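Local atomic coordinates of ankyrin repeat domain protein (Legionella pneumophila subsp. pneumophila, PDB entry 6MCA), a protein that acts as a bacterial effector in cell invasion, interacts with the host LARP7 component of the 7SK snRNP complex, and resembles cysteine proteases in part. Residues A[249-261]-A[268-280]. Numbering follows the deposited sequence.
Sequences AALLKAPMLILPA and LCFVRYHQWWAKI. With GOL (glycerol), chain E.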
ATOM      1  N   ALA A 249     -19.695   4.686  14.487  1.00 36.36           N
ATOM      2  CA  ALA A 249     -20.971   4.055  14.809  1.00 41.05           C
ATOM      3  C   ALA A 249     -21.687   3.591  13.550  1.00 34.01           C
ATOM      4  O   ALA A 249     -22.308   2.520  13.538  1.00 36.79           O
ATOM      5  CB  ALA A 249     -21.848   5.022  15.604  1.00 36.25           C
ATOM      6  N   ALA A 250     -21.616   4.388  12.482  1.00 33.38           N
ATOM      7  CA  ALA A 250     -22.212   3.975  11.217  1.00 36.31           C
ATOM      8  C   ALA A 250     -21.534   2.724  10.669  1.00 46.48           C
ATOM      9  O   ALA A 250     -22.209   1.787  10.224  1.00 45.55           O
ATOM     10  CB  ALA A 250     -22.138   5.117  10.203  1.00 32.29           C
ATOM     11  N   LEU A 251     -20.199   2.686  10.704  1.00 39.90           N
ATOM     12  CA  LEU A 251     -19.468   1.549  10.146  1.00 34.15           C
ATOM     13  C   LEU A 251     -19.602   0.291  10.997  1.00 35.89           C
ATOM     14  O   LEU A 251     -19.469  -0.823  10.474  1.00 42.65           O
ATOM     15  CB  LEU A 251     -17.994   1.896   9.969  1.00 33.62           C
ATOM     16  CG  LEU A 251     -17.743   3.163   9.154  1.00 49.37           C
ATOM     17  CD1 LEU A 251     -16.407   3.807   9.496  1.00 40.77           C
ATOM     18  CD2 LEU A 251     -17.827   2.813   7.680  1.00 52.85           C
ATOM     19  N   LEU A 252     -19.857   0.436  12.301  1.00 39.83           N
ATOM     20  CA  LEU A 252     -20.123  -0.734  13.127  1.00 33.67           C
ATOM     21  C   LEU A 252     -21.400  -1.455  12.722  1.00 45.47           C
ATOM     22  O   LEU A 252     -21.600  -2.601  13.136  1.00 49.88           O
ATOM     23  CB  LEU A 252     -20.201  -0.338  14.599  1.00 43.26           C
ATOM     24  CG  LEU A 252     -18.885  -0.363  15.372  1.00 36.42           C
ATOM     25  CD1 LEU A 252     -19.124   0.005  16.825  1.00 46.06           C
ATOM     26  CD2 LEU A 252     -18.238  -1.732  15.259  1.00 41.47           C
ATOM     27  N   LYS A 253     -22.266  -0.815  11.935  1.00 39.75           N
ATOM     28  CA  LYS A 253     -23.472  -1.446  11.423  1.00 38.90           C
ATOM     29  C   LYS A 253     -23.280  -2.051  10.038  1.00 28.14           C
ATOM     30  O   LYS A 253     -24.204  -2.695   9.528  1.00 38.72           O
ATOM     31  CB  LYS A 253     -24.621  -0.434  11.385  1.00 37.78           C
ATOM     32  CG  LYS A 253     -25.076   0.036  12.756  1.00 47.21           C
ATOM     33  CD  LYS A 253     -26.039   1.206  12.650  1.00 59.23           C
ATOM     34  CE  LYS A 253     -26.600   1.580  14.012  1.00 77.82           C
ATOM     35  NZ  LYS A 253     -27.460   2.793  13.950  1.00 79.63           N
ATOM     36  N   ALA A 254     -22.118  -1.854   9.421  1.00 31.24           N
ATOM     37  CA  ALA A 254     -21.852  -2.441   8.121  1.00 25.31           C
ATOM     38  C   ALA A 254     -21.777  -3.963   8.233  1.00 34.88           C
ATOM     39  O   ALA A 254     -21.398  -4.498   9.280  1.00 33.30           O
ATOM     40  CB  ALA A 254     -20.546  -1.893   7.548  1.00 20.45           C
ATOM     41  N   PRO A 255     -22.138  -4.686   7.170  1.00 34.39           N
ATOM     42  CA  PRO A 255     -22.097  -6.156   7.257  1.00 31.75           C
ATOM     43  C   PRO A 255     -20.692  -6.707   7.420  1.00 34.55           C
ATOM     44  O   PRO A 255     -20.496  -7.672   8.168  1.00 34.08           O
ATOM     45  CB  PRO A 255     -22.741  -6.601   5.937  1.00 27.04           C
ATOM     46  CG  PRO A 255     -22.513  -5.459   5.005  1.00 30.40           C
ATOM     47  CD  PRO A 255     -22.618  -4.224   5.856  1.00 33.25           C
ATOM     48  N   MET A 256     -19.706  -6.123   6.745  1.00 27.66           N
ATOM     49  CA  MET A 256     -18.328  -6.586   6.824  1.00 24.58           C
ATOM     50  C   MET A 256     -17.420  -5.449   7.276  1.00 25.92           C
ATOM     51  O   MET A 256     -17.657  -4.277   6.969  1.00 26.73           O
ATOM     52  CB  MET A 256     -17.847  -7.142   5.476  1.00 20.76           C
ATOM     53  CG  MET A 256     -16.464  -7.778   5.526  1.00 24.33           C
ATOM     54  SD  MET A 256     -15.923  -8.429   3.936  1.00 30.15           S
ATOM     55  CE  MET A 256     -17.132  -9.723   3.687  1.00 28.97           C
ATOM     56  N   LEU A 257     -16.373  -5.819   8.007  1.00 32.04           N
ATOM     57  CA  LEU A 257     -15.460  -4.874   8.629  1.00 27.99           C
ATOM     58  C   LEU A 257     -14.050  -5.440   8.532  1.00 27.33           C
ATOM     59  O   LEU A 257     -13.825  -6.597   8.894  1.00 24.93           O
ATOM     60  CB  LEU A 257     -15.842  -4.643  10.095  1.00 30.49           C
ATOM     61  CG  LEU A 257     -15.653  -3.250  10.694  1.00 42.59           C
ATOM     62  CD1 LEU A 257     -16.445  -3.129  11.992  1.00 41.30           C
ATOM     63  CD2 LEU A 257     -14.185  -2.947  10.911  1.00 51.87           C
ATOM     64  N   ILE A 258     -13.111  -4.638   8.041  1.00 23.12           N
ATOM     65  CA  ILE A 258     -11.712  -5.042   7.931  1.00 22.16           C
ATOM     66  C   ILE A 258     -10.896  -4.167   8.871  1.00 24.74           C
ATOM     67  O   ILE A 258     -10.878  -2.938   8.729  1.00 31.43           O
ATOM     68  CB  ILE A 258     -11.199  -4.943   6.487  1.00 22.00           C
ATOM     69  CG1 ILE A 258     -11.964  -5.914   5.587  1.00 28.13           C
ATOM     70  CG2 ILE A 258      -9.706  -5.241   6.424  1.00 14.65           C
ATOM     71  CD1 ILE A 258     -11.517  -5.887   4.143  1.00 25.84           C
ATOM     72  N   LEU A 259     -10.220  -4.797   9.828  1.00 30.19           N
ATOM     73  CA  LEU A 259      -9.451  -4.096  10.856  1.00 21.57           C
ATOM     74  C   LEU A 259      -7.990  -4.514  10.780  1.00 24.18           C
ATOM     75  O   LEU A 259      -7.624  -5.597  11.272  1.00 35.28           O
ATOM     76  CB  LEU A 259     -10.016  -4.389  12.245  1.00 21.22           C
ATOM     77  CG  LEU A 259     -11.393  -3.801  12.546  1.00 25.11           C
ATOM     78  CD1 LEU A 259     -11.956  -4.370  13.835  1.00 29.19           C
ATOM     79  CD2 LEU A 259     -11.299  -2.292  12.628  1.00 39.87           C
ATOM     80  N   PRO A 260      -7.128  -3.723  10.142  1.00 32.12           N
ATOM     81  CA  PRO A 260      -5.686  -3.992  10.221  1.00 31.64           C
ATOM     82  C   PRO A 260      -5.122  -3.440  11.524  1.00 30.68           C
ATOM     83  O   PRO A 260      -5.404  -2.302  11.904  1.00 48.31           O
ATOM     84  CB  PRO A 260      -5.113  -3.252   9.003  1.00 37.26           C
ATOM     85  CG  PRO A 260      -6.313  -2.862   8.162  1.00 35.91           C
ATOM     86  CD  PRO A 260      -7.438  -2.703   9.130  1.00 32.01           C
ATOM     87  N   ALA A 261      -4.335  -4.260  12.212  1.00 32.74           N
ATOM     88  CA  ALA A 261      -3.725  -3.892  13.479  1.00 32.79           C
ATOM     89  C   ALA A 261      -2.211  -3.986  13.364  1.00 32.36           C
ATOM     90  O   ALA A 261      -1.678  -4.903  12.727  1.00 39.55           O
ATOM     91  CB  ALA A 261      -4.221  -4.792  14.615  1.00 34.69           C
ATOM     92  N   LEU A 268      -1.168  -7.352  11.180  1.00 31.02           N
ATOM     93  CA  LEU A 268      -2.052  -8.506  11.147  1.00 41.95           C
ATOM     94  C   LEU A 268      -3.467  -8.017  10.877  1.00 32.70           C
ATOM     95  O   LEU A 268      -3.791  -6.847  11.091  1.00 34.29           O
ATOM     96  CB  LEU A 268      -1.984  -9.311  12.451  1.00 29.38           C
ATOM     97  CG  LEU A 268      -2.434  -8.690  13.774  1.00 31.66           C
ATOM     98  CD1 LEU A 268      -2.821  -9.793  14.744  1.00 39.40           C
ATOM     99  CD2 LEU A 268      -1.339  -7.828  14.370  1.00 46.29           C
ATOM    100  N   CYS A 269      -4.310  -8.902  10.358  1.00 23.60           N
ATOM    101  CA  CYS A 269      -5.607  -8.469   9.859  1.00 22.50           C
ATOM    102  C   CYS A 269      -6.736  -9.184  10.584  1.00 21.36           C
ATOM    103  O   CYS A 269      -6.619 -10.360  10.934  1.00 32.40           O
ATOM    104  CB  CYS A 269      -5.714  -8.697   8.351  1.00 38.00           C
ATOM    105  SG  CYS A 269      -4.680  -7.571   7.385  1.00 40.69           S
ATOM    106  N   PHE A 270      -7.827  -8.465  10.818  1.00 21.97           N
ATOM    107  CA  PHE A 270      -9.027  -9.041  11.395  1.00 18.81           C
ATOM    108  C   PHE A 270     -10.204  -8.741  10.483  1.00 29.20           C
ATOM    109  O   PHE A 270     -10.270  -7.673   9.868  1.00 30.34           O
ATOM    110  CB  PHE A 270      -9.287  -8.494  12.801  1.00 21.29           C
ATOM    111  CG  PHE A 270      -8.207  -8.830  13.789  1.00 22.41           C
ATOM    112  CD1 PHE A 270      -7.067  -8.048  13.883  1.00 24.09           C
ATOM    113  CD2 PHE A 270      -8.328  -9.932  14.618  1.00 18.08           C
ATOM    114  CE1 PHE A 270      -6.074  -8.353  14.794  1.00 27.93           C
ATOM    115  CE2 PHE A 270      -7.338 -10.243  15.531  1.00 20.57           C
ATOM    116  CZ  PHE A 270      -6.210  -9.453  15.618  1.00 23.64           C
ATOM    117  N   VAL A 271     -11.121  -9.695  10.382  1.00 25.08           N
ATOM    118  CA  VAL A 271     -12.307  -9.549   9.549  1.00 20.76           C
ATOM    119  C   VAL A 271     -13.531  -9.863  10.394  1.00 24.34           C
ATOM    120  O   VAL A 271     -13.605 -10.926  11.016  1.00 26.48           O
ATOM    121  CB  VAL A 271     -12.263 -10.461   8.307  1.00 25.90           C
ATOM    122  CG1 VAL A 271     -13.517 -10.268   7.473  1.00 21.70           C
ATOM    123  CG2 VAL A 271     -11.022 -10.176   7.477  1.00 20.72           C
ATOM    124  N   ARG A 272     -14.482  -8.939  10.421  1.00 22.41           N
ATOM    125  CA  ARG A 272     -15.768  -9.147  11.069  1.00 22.33           C
ATOM    126  C   ARG A 272     -16.835  -9.258   9.991  1.00 24.46           C
ATOM    127  O   ARG A 272     -16.920  -8.400   9.108  1.00 26.16           O
ATOM    128  CB  ARG A 272     -16.087  -7.999  12.032  1.00 22.31           C
ATOM    129  CG  ARG A 272     -17.317  -8.217  12.905  1.00 24.55           C
ATOM    130  CD  ARG A 272     -18.587  -7.678  12.253  1.00 24.59           C
ATOM    131  NE  ARG A 272     -19.762  -7.922  13.082  1.00 30.82           N
ATOM    132  CZ  ARG A 272     -20.340  -7.001  13.844  1.00 45.66           C
ATOM    133  NH1 ARG A 272     -19.858  -5.766  13.875  1.00 36.79           N
ATOM    134  NH2 ARG A 272     -21.403  -7.315  14.572  1.00 45.43           N
ATOM    135  N   TYR A 273     -17.636 -10.318  10.050  1.00 28.15           N
ATOM    136  CA  TYR A 273     -18.774 -10.478   9.149  1.00 23.53           C
ATOM    137  C   TYR A 273     -19.926 -11.046   9.960  1.00 17.78           C
ATOM    138  O   TYR A 273     -19.927 -12.237  10.286  1.00 25.67           O
ATOM    139  CB  TYR A 273     -18.441 -11.382   7.964  1.00 23.02           C
ATOM    140  CG  TYR A 273     -19.597 -11.537   7.000  1.00 32.70           C
ATOM    141  CD1 TYR A 273     -19.973 -10.492   6.165  1.00 32.55           C
ATOM    142  CD2 TYR A 273     -20.318 -12.722   6.932  1.00 37.26           C
ATOM    143  CE1 TYR A 273     -21.031 -10.623   5.287  1.00 30.38           C
ATOM    144  CE2 TYR A 273     -21.379 -12.863   6.054  1.00 28.13           C
ATOM    145  CZ  TYR A 273     -21.731 -11.810   5.235  1.00 45.05           C
ATOM    146  OH  TYR A 273     -22.784 -11.944   4.360  1.00 39.00           O
ATOM    147  N   HIS A 274     -20.900 -10.193  10.280  1.00 30.38           N
ATOM    148  CA  HIS A 274     -22.027 -10.566  11.126  1.00 32.60           C
ATOM    149  C   HIS A 274     -21.527 -11.138  12.447  1.00 31.58           C
ATOM    150  O   HIS A 274     -20.820 -10.452  13.192  1.00 25.74           O
ATOM    151  CB  HIS A 274     -22.942 -11.554  10.399  1.00 31.29           C
ATOM    152  CG  HIS A 274     -23.535 -11.008   9.136  1.00 40.61           C
ATOM    153  ND1 HIS A 274     -23.841  -9.674   8.974  1.00 56.85           N
ATOM    154  CD2 HIS A 274     -23.878 -11.615   7.976  1.00 49.82           C
ATOM    155  CE1 HIS A 274     -24.345  -9.483   7.768  1.00 43.66           C
ATOM    156  NE2 HIS A 274     -24.379 -10.646   7.142  1.00 47.18           N
ATOM    157  N   GLN A 275     -21.871 -12.389  12.744  1.00 24.23           N
ATOM    158  CA  GLN A 275     -21.475 -13.012  13.999  1.00 30.23           C
ATOM    159  C   GLN A 275     -20.121 -13.711  13.919  1.00 25.33           C
ATOM    160  O   GLN A 275     -19.744 -14.409  14.866  1.00 29.28           O
ATOM    161  CB  GLN A 275     -22.544 -14.010  14.457  1.00 28.85           C
ATOM    162  CG  GLN A 275     -22.542 -15.333  13.701  1.00 28.23           C
ATOM    163  CD  GLN A 275     -23.408 -15.303  12.458  1.00 53.55           C
ATOM    164  OE1 GLN A 275     -23.550 -14.266  11.810  1.00 39.07           O
ATOM    165  NE2 GLN A 275     -24.002 -16.443  12.124  1.00 42.42           N
ATOM    166  N   TRP A 276     -19.381 -13.531  12.828  1.00 19.84           N
ATOM    167  CA  TRP A 276     -18.116 -14.219  12.619  1.00 19.72           C
ATOM    168  C   TRP A 276     -16.951 -13.243  12.706  1.00 27.14           C
ATOM    169  O   TRP A 276     -17.053 -12.093  12.268  1.00 23.12           O
ATOM    170  CB  TRP A 276     -18.099 -14.929  11.264  1.00 26.77           C
ATOM    171  CG  TRP A 276     -19.243 -15.871  11.089  1.00 34.11           C
ATOM    172  CD1 TRP A 276     -20.329 -15.702  10.281  1.00 32.05           C
ATOM    173  CD2 TRP A 276     -19.427 -17.127  11.751  1.00 28.03           C
ATOM    174  NE1 TRP A 276     -21.174 -16.779  10.393  1.00 41.07           N
ATOM    175  CE2 TRP A 276     -20.643 -17.668  11.291  1.00 33.44           C
ATOM    176  CE3 TRP A 276     -18.679 -17.848  12.687  1.00 27.79           C
ATOM    177  CZ2 TRP A 276     -21.128 -18.896  11.732  1.00 32.23           C
ATOM    178  CZ3 TRP A 276     -19.162 -19.067  13.124  1.00 25.48           C
ATOM    179  CH2 TRP A 276     -20.375 -19.579  12.647  1.00 34.40           C
ATOM    180  N   TRP A 277     -15.841 -13.720  13.265  1.00 24.99           N
ATOM    181  CA  TRP A 277     -14.623 -12.943  13.445  1.00 13.57           C
ATOM    182  C   TRP A 277     -13.457 -13.784  12.953  1.00 21.54           C
ATOM    183  O   TRP A 277     -13.482 -15.008  13.067  1.00 23.16           O
ATOM    184  CB  TRP A 277     -14.447 -12.558  14.921  1.00 14.81           C
ATOM    185  CG  TRP A 277     -13.195 -11.805  15.257  1.00 15.57           C
ATOM    186  CD1 TRP A 277     -11.976 -12.337  15.566  1.00 19.80           C
ATOM    187  CD2 TRP A 277     -13.049 -10.383  15.355  1.00 23.31           C
ATOM    188  NE1 TRP A 277     -11.077 -11.332  15.837  1.00 23.84           N
ATOM    189  CE2 TRP A 277     -11.710 -10.124  15.715  1.00 20.48           C
ATOM    190  CE3 TRP A 277     -13.918  -9.302  15.165  1.00 16.46           C
ATOM    191  CZ2 TRP A 277     -11.222  -8.829  15.890  1.00 24.84           C
ATOM    192  CZ3 TRP A 277     -13.429  -8.018  15.338  1.00 19.03           C
ATOM    193  CH2 TRP A 277     -12.094  -7.793  15.696  1.00 17.67           C
ATOM    194  N   ALA A 278     -12.448 -13.143  12.376  1.00 20.47           N
ATOM    195  CA  ALA A 278     -11.338 -13.884  11.796  1.00 16.88           C
ATOM    196  C   ALA A 278     -10.035 -13.153  12.058  1.00 23.94           C
ATOM    197  O   ALA A 278      -9.951 -11.939  11.851  1.00 23.46           O
ATOM    198  CB  ALA A 278     -11.525 -14.085  10.289  1.00 15.32           C
ATOM    199  N   LYS A 279      -9.030 -13.902  12.500  1.00 22.80           N
ATOM    200  CA  LYS A 279      -7.679 -13.395  12.685  1.00 22.69           C
ATOM    201  C   LYS A 279      -6.766 -14.003  11.630  1.00 22.33           C
ATOM    202  O   LYS A 279      -6.774 -15.225  11.418  1.00 19.74           O
ATOM    203  CB  LYS A 279      -7.153 -13.704  14.088  1.00 21.42           C
ATOM    204  CG  LYS A 279      -5.738 -13.197  14.328  1.00 21.21           C
ATOM    205  CD  LYS A 279      -5.366 -13.236  15.799  1.00 34.92           C
ATOM    206  CE  LYS A 279      -5.348 -14.658  16.324  1.00 33.90           C
ATOM    207  NZ  LYS A 279      -4.817 -14.726  17.714  1.00 36.89           N
ATOM    208  N   ILE A 280      -5.987 -13.141  10.979  1.00 21.61           N
ATOM    209  CA  ILE A 280      -5.061 -13.502   9.917  1.00 16.86           C
ATOM    210  C   ILE A 280      -3.690 -12.983  10.325  1.00 21.95           C
ATOM    211  O   ILE A 280      -3.482 -11.764  10.431  1.00 26.33           O
ATOM    212  CB  ILE A 280      -5.480 -12.917   8.562  1.00 16.88           C
ATOM    213  CG1 ILE A 280      -6.932 -13.277   8.245  1.00 18.40           C
ATOM    214  CG2 ILE A 280      -4.537 -13.391   7.466  1.00 13.49           C
ATOM    215  CD1 ILE A 280      -7.550 -12.411   7.171  1.00 19.91           C
TER
HETATM  216  C1  GOL E 504     -22.631  -7.046  10.939  1.00 41.98           C
HETATM  217  O1  GOL E 504     -23.526  -7.324   9.908  1.00 76.09           O
HETATM  218  C2  GOL E 504     -23.442  -6.439  12.113  1.00 59.78           C
HETATM  219  O2  GOL E 504     -23.380  -5.054  12.128  1.00 63.87           O
HETATM  220  C3  GOL E 504     -24.890  -6.968  11.941  1.00 71.78           C
HETATM  221  O3  GOL E 504     -24.886  -8.298  12.356  1.00 73.88           O
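Leu257 and Arg272 pair across an antiparallel beta hairpin, strands 256-263 and 266-273, at one border of a five-stranded antiparallel sheet. Strand 256-263 is outermost; strand 266-273 continues through a type II' turn from Tyr273 to Trp276 into strand 276-280. Such a sheet, with helices packed on it, is consistent with the cysteine protease-like part of this effector.

Backbone hydrogen bonds join Leu257 with Arg272, Leu259 with Phe270 and Ala261 with Leu268, two per pair. The bond from Leu259 N to Phe270 O is straight, 2.9 Å long. Its return bond, Phe270 N to Leu259 O, comes from above the carbonyl plane. Beyond Met256 the ladder fades to a weak bond from His274 N to Pro255 O (3.3 Å).

Apolar contacts form on both faces. On one, Met256 bends at chi3 (-65°), and its CE meets Tyr273 CD1 at 3.8 Å. Ile258, on this face, packs on helix 215-233. On the other, Leu259 CD1 touches Trp277 CH2 at 3.9 Å, the two side chains crossing at about a right angle. The Phe270 ring turns its edge to Ala261, with CE1 4.0 Å from Ala261 CB, and to Leu259 O. Helix 318-329 covers Phe270 and Trp277.

Polar groups gather where the hairpin meets the loop after helix 242-251. Arg272 bends at chi2 (-91°), which brings NE back to His274 O at 2.7 Å. This nearly straight bond lies in the guanidinium plane, on a carbonyl lone pair, and should limit rotation of the group. A glycerol, probably from the crystallisation liquor, lies over one guanidinium face. Its O1 meets the edge of the His274 ring, hydrogen-bonded to ND1 at 2.5 Å.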